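Local coordinates for hypothetical protein yxiM (Bacillus subtilis, PDB 2O14) that is uncharacterised but probably hydrolyses esters, as a member of the GDSL lipolytic family with an SGNH-type hydrolase domain joined to a galactose-binding-like beta domain, at residues V173-Y176 with Y177-S181; E222-L225 with K226-P230. All blocks are in the same frame, centred on the assembly; numbering follows the deposited sequence.

Contact 1. Residues V173-Y176 with Y177-S181; sequences VCNY and YPLNS
N175 and Y177 extend the same way from the chain, and a water joins their polar ends: it accepts from N175 ND2 at 3.2 Å and donates to Y177 OH at 2.6 Å, lying at the edge of the ring in its plane. The ring leans obliquely past N175, with Y177 CE1 4.0 Å from N175 CB. L179 approaches this ring from one face, where its CD2 methyl sits above the plane, displaced toward the rim. The same methyl reaches N175 CB at 3.9 Å, the two side chains crossing at a slant. With CG beside its backbone N (chi1 -65°), Y177 folds its ring back along the preceding peptide, bringing CD1 within 3.4 Å of Y176 C. Beyond the segments, Y177 OH bonds D121, N175 OD1 bonds N204, and Y177 packs on strand 108-115. Replacing Y177 by an alanine would probably leave the L179 methyl without its aromatic cover, and the water and the D121 carboxylate without their phenol partner. Y176 turns its own ring away from 177-181, and its OH bonds to S171 O. Its carbonyl O instead faces the turn, taking a CA-H...O contact from L179 CA at 3.6 Å. Bent by a cis peptide before P178, this is the loop after the first strand of an SGNH-hydrolase domain, following S171, the probable nucleophile, and resting against the neighbouring beta domain.

Contact 2. Residues E222-L225 with K226-P230; sequences EAIL and KYIKP
I224 O, in the last turn of helix 220-225, receives two backbone donors. I228 N comes nearly along the C=O axis at 2.9 Å, with an N-H...O angle of 166°, whereas Y227 N stands above the carbonyl plane at 3.2 Å. Two residues back along the helix, E222 O takes a weak bond from K226 N. A water donates to L225 O at 2.8 Å and to I228 O, tying the last turn to the chain that leaves it.

Apolar contacts follow the same turn. I228 CD1 meets I224 CG2 at 4.0 Å, methyl against methyl, the two side chains slanting across each other. The I228 chain reaches it with CG1 anti to the backbone N (chi1 -157°), while the CG2 branch lies over L225 CA at 4.1 Å. Both isoleucines also pack on Y166 of strand 164-169, and L225 and I228 share V265 of helix 251-266.

Around the Y227 ring, K226 CB comes to A223 O at 3.4 Å, and CD2 of the ring approaches the same oxygen obliquely. Within 226-230, K226 CG sits 3.5 Å above the centre of the Y227 ring, a CH-pi arrangement. Y227 OH bonds Q110, and E222 OE2 forms a salt bridge with K75, both in the neighbouring beta domain. This is the last turn of a helix leading into the loop before strand 233-237, in the alpha/beta layering of an SGNH-hydrolase domain.

The two contacts follow one another along the chain within the same GDSL-family region, their centres about 23 Å apart and their nearest atoms about 10 Å apart, so they do not touch. Contact 1 borders the probable active site: the side chain of Y176 lies about 4 Å from that of S171 and about 5 Å from that of H342, both assigned as catalytic by similarity. Contact 2 is remote from the annotated sites and forms structural packing. What they share is strand 108-115 of the beta domain, which Y177 meets from contact 1 and E222, A223 and K226 from contact 2, placing both along the interface between the two domains.

Contact 1. Residues V173-Y176 with Y177-S181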
# COMPACT_ATOMS: atom_id res chain seq x y z
N VAL A 173 -1.64 -8.97 -3.96
CA VAL A 173 -2.49 -7.81 -3.69
C VAL A 173 -1.77 -6.45 -3.75
O VAL A 173 -2.35 -5.45 -4.19
CB VAL A 173 -3.13 -7.92 -2.28
CG1 VAL A 173 -4.03 -6.72 -2.01
CG2 VAL A 173 -3.90 -9.22 -2.16
N CYS A 174 -0.52 -6.43 -3.32
CA CYS A 174 0.28 -5.20 -3.25
C CYS A 174 0.55 -4.45 -4.55
O CYS A 174 0.23 -4.92 -5.65
CB CYS A 174 1.62 -5.49 -2.57
SG CYS A 174 2.76 -6.45 -3.58
N ASN A 175 1.14 -3.27 -4.40
CA ASN A 175 1.49 -2.43 -5.53
C ASN A 175 2.89 -2.74 -6.06
O ASN A 175 3.80 -3.04 -5.29
CB ASN A 175 1.48 -0.95 -5.13
CG ASN A 175 0.09 -0.41 -4.87
OD1 ASN A 175 -0.87 -0.82 -5.52
ND2 ASN A 175 -0.01 0.53 -3.94
N TYR A 176 3.03 -2.69 -7.38
CA TYR A 176 4.32 -2.90 -8.02
C TYR A 176 4.57 -1.60 -8.80
O TYR A 176 3.62 -0.95 -9.24
CB TYR A 176 4.29 -4.11 -8.95
CG TYR A 176 4.21 -5.42 -8.21
CD1 TYR A 176 2.99 -5.88 -7.69
CD2 TYR A 176 5.35 -6.18 -7.98
CE1 TYR A 176 2.92 -7.07 -6.96
CE2 TYR A 176 5.29 -7.37 -7.24
CZ TYR A 176 4.08 -7.80 -6.73
OH TYR A 176 4.02 -8.97 -5.99
N TYR A 177 5.83 -1.21 -8.95
CA TYR A 177 6.13 0.03 -9.66
C TYR A 177 6.91 -0.17 -10.96
O TYR A 177 7.68 -1.12 -11.09
CB TYR A 177 6.89 0.98 -8.73
CG TYR A 177 6.07 1.45 -7.55
CD1 TYR A 177 5.73 0.58 -6.51
CD2 TYR A 177 5.58 2.75 -7.50
CE1 TYR A 177 4.93 1.00 -5.45
CE2 TYR A 177 4.77 3.18 -6.45
CZ TYR A 177 4.45 2.31 -5.43
OH TYR A 177 3.65 2.75 -4.41
N PRO A 178 6.70 0.72 -11.94
CA PRO A 178 5.80 1.88 -11.89
C PRO A 178 4.33 1.46 -11.80
O PRO A 178 3.93 0.48 -12.41
CB PRO A 178 6.09 2.60 -13.21
CG PRO A 178 7.52 2.26 -13.47
CD PRO A 178 7.56 0.79 -13.14
N LEU A 179 3.54 2.21 -11.03
CA LEU A 179 2.12 1.90 -10.84
C LEU A 179 1.30 1.63 -12.09
O LEU A 179 0.40 0.79 -12.08
CB LEU A 179 1.45 3.03 -10.06
CG LEU A 179 1.81 3.16 -8.58
CD1 LEU A 179 1.09 4.37 -8.00
CD2 LEU A 179 1.42 1.89 -7.83
N ASN A 180 1.58 2.35 -13.17
CA ASN A 180 0.82 2.18 -14.40
C ASN A 180 1.60 1.54 -15.53
O ASN A 180 1.21 1.62 -16.69
CB ASN A 180 0.28 3.54 -14.86
CG ASN A 180 -0.71 4.14 -13.88
OD1 ASN A 180 -0.93 5.35 -13.86
ND2 ASN A 180 -1.32 3.28 -13.06
N SER A 181 2.70 0.88 -15.19
CA SER A 181 3.53 0.25 -16.22
C SER A 181 4.10 -1.10 -15.80
O SER A 181 4.62 -1.83 -16.64
CB SER A 181 4.67 1.20 -16.58
OG SER A 181 5.56 0.60 -17.49
O HOH W 1 2.81 1.10 -2.57

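Contact 2. Residues E222-L225 with K226-P230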
# COMPACT_ATOMS: atom_id res chain seq x y z
N GLU A 222 -1.18 -0.64 12.09
CA GLU A 222 -1.10 0.62 12.83
C GLU A 222 -1.32 1.81 11.89
O GLU A 222 -2.03 2.75 12.24
CB GLU A 222 0.25 0.79 13.52
CG GLU A 222 0.38 2.13 14.25
CD GLU A 222 1.77 2.38 14.85
OE1 GLU A 222 2.69 1.58 14.58
OE2 GLU A 222 1.93 3.37 15.58
N ALA A 223 -0.72 1.74 10.70
CA ALA A 223 -0.84 2.79 9.70
C ALA A 223 -2.28 3.00 9.26
O ALA A 223 -2.70 4.12 9.00
CB ALA A 223 0.02 2.45 8.48
N ILE A 224 -3.03 1.91 9.17
CA ILE A 224 -4.43 1.99 8.76
C ILE A 224 -5.34 2.44 9.90
O ILE A 224 -6.27 3.21 9.69
CB ILE A 224 -4.93 0.63 8.22
CG1 ILE A 224 -4.16 0.27 6.95
CG2 ILE A 224 -6.43 0.70 7.95
CD1 ILE A 224 -4.47 -1.11 6.42
N LEU A 225 -5.08 1.95 11.11
CA LEU A 225 -5.88 2.32 12.28
C LEU A 225 -5.73 3.80 12.60
O LEU A 225 -6.58 4.40 13.27
CB LEU A 225 -5.46 1.48 13.49
CG LEU A 225 -5.86 0.01 13.41
CD1 LEU A 225 -5.19 -0.79 14.52
CD2 LEU A 225 -7.38 -0.11 13.49
N LYS A 226 -4.63 4.39 12.13
CA LYS A 226 -4.35 5.80 12.34
C LYS A 226 -5.40 6.69 11.68
O LYS A 226 -5.73 7.76 12.19
CB LYS A 226 -2.97 6.13 11.77
CG LYS A 226 -2.56 7.60 11.89
CD LYS A 226 -1.96 7.90 13.25
CE LYS A 226 -1.46 9.34 13.31
NZ LYS A 226 -0.82 9.64 14.62
N TYR A 227 -5.93 6.25 10.54
CA TYR A 227 -6.89 7.07 9.80
C TYR A 227 -8.25 6.47 9.49
O TYR A 227 -9.21 7.21 9.29
CB TYR A 227 -6.26 7.52 8.48
CG TYR A 227 -4.92 8.21 8.63
CD1 TYR A 227 -4.82 9.48 9.20
CD2 TYR A 227 -3.75 7.59 8.20
CE1 TYR A 227 -3.59 10.12 9.33
CE2 TYR A 227 -2.50 8.22 8.33
CZ TYR A 227 -2.43 9.49 8.89
OH TYR A 227 -1.22 10.13 9.01
N ILE A 228 -8.35 5.15 9.44
CA ILE A 228 -9.63 4.52 9.11
C ILE A 228 -10.75 4.96 10.06
O ILE A 228 -10.56 5.05 11.27
CB ILE A 228 -9.51 2.98 9.09
CG1 ILE A 228 -10.62 2.38 8.23
CG2 ILE A 228 -9.55 2.43 10.50
CD1 ILE A 228 -10.42 0.91 7.88
N LYS A 229 -11.92 5.26 9.50
CA LYS A 229 -13.06 5.71 10.28
C LYS A 229 -14.38 5.28 9.65
O LYS A 229 -14.40 4.63 8.61
CB LYS A 229 -13.03 7.24 10.39
CG LYS A 229 -12.97 7.96 9.05
CD LYS A 229 -12.96 9.48 9.23
CE LYS A 229 -12.70 10.19 7.91
NZ LYS A 229 -13.72 9.86 6.88
N PRO A 230 -15.51 5.63 10.29
CA PRO A 230 -16.81 5.24 9.72
C PRO A 230 -16.92 5.70 8.27
O PRO A 230 -16.57 6.83 7.93
CB PRO A 230 -17.81 5.94 10.63
CG PRO A 230 -17.12 5.90 11.96
CD PRO A 230 -15.69 6.28 11.60
O HOH W 2 -8.66 6.20 12.74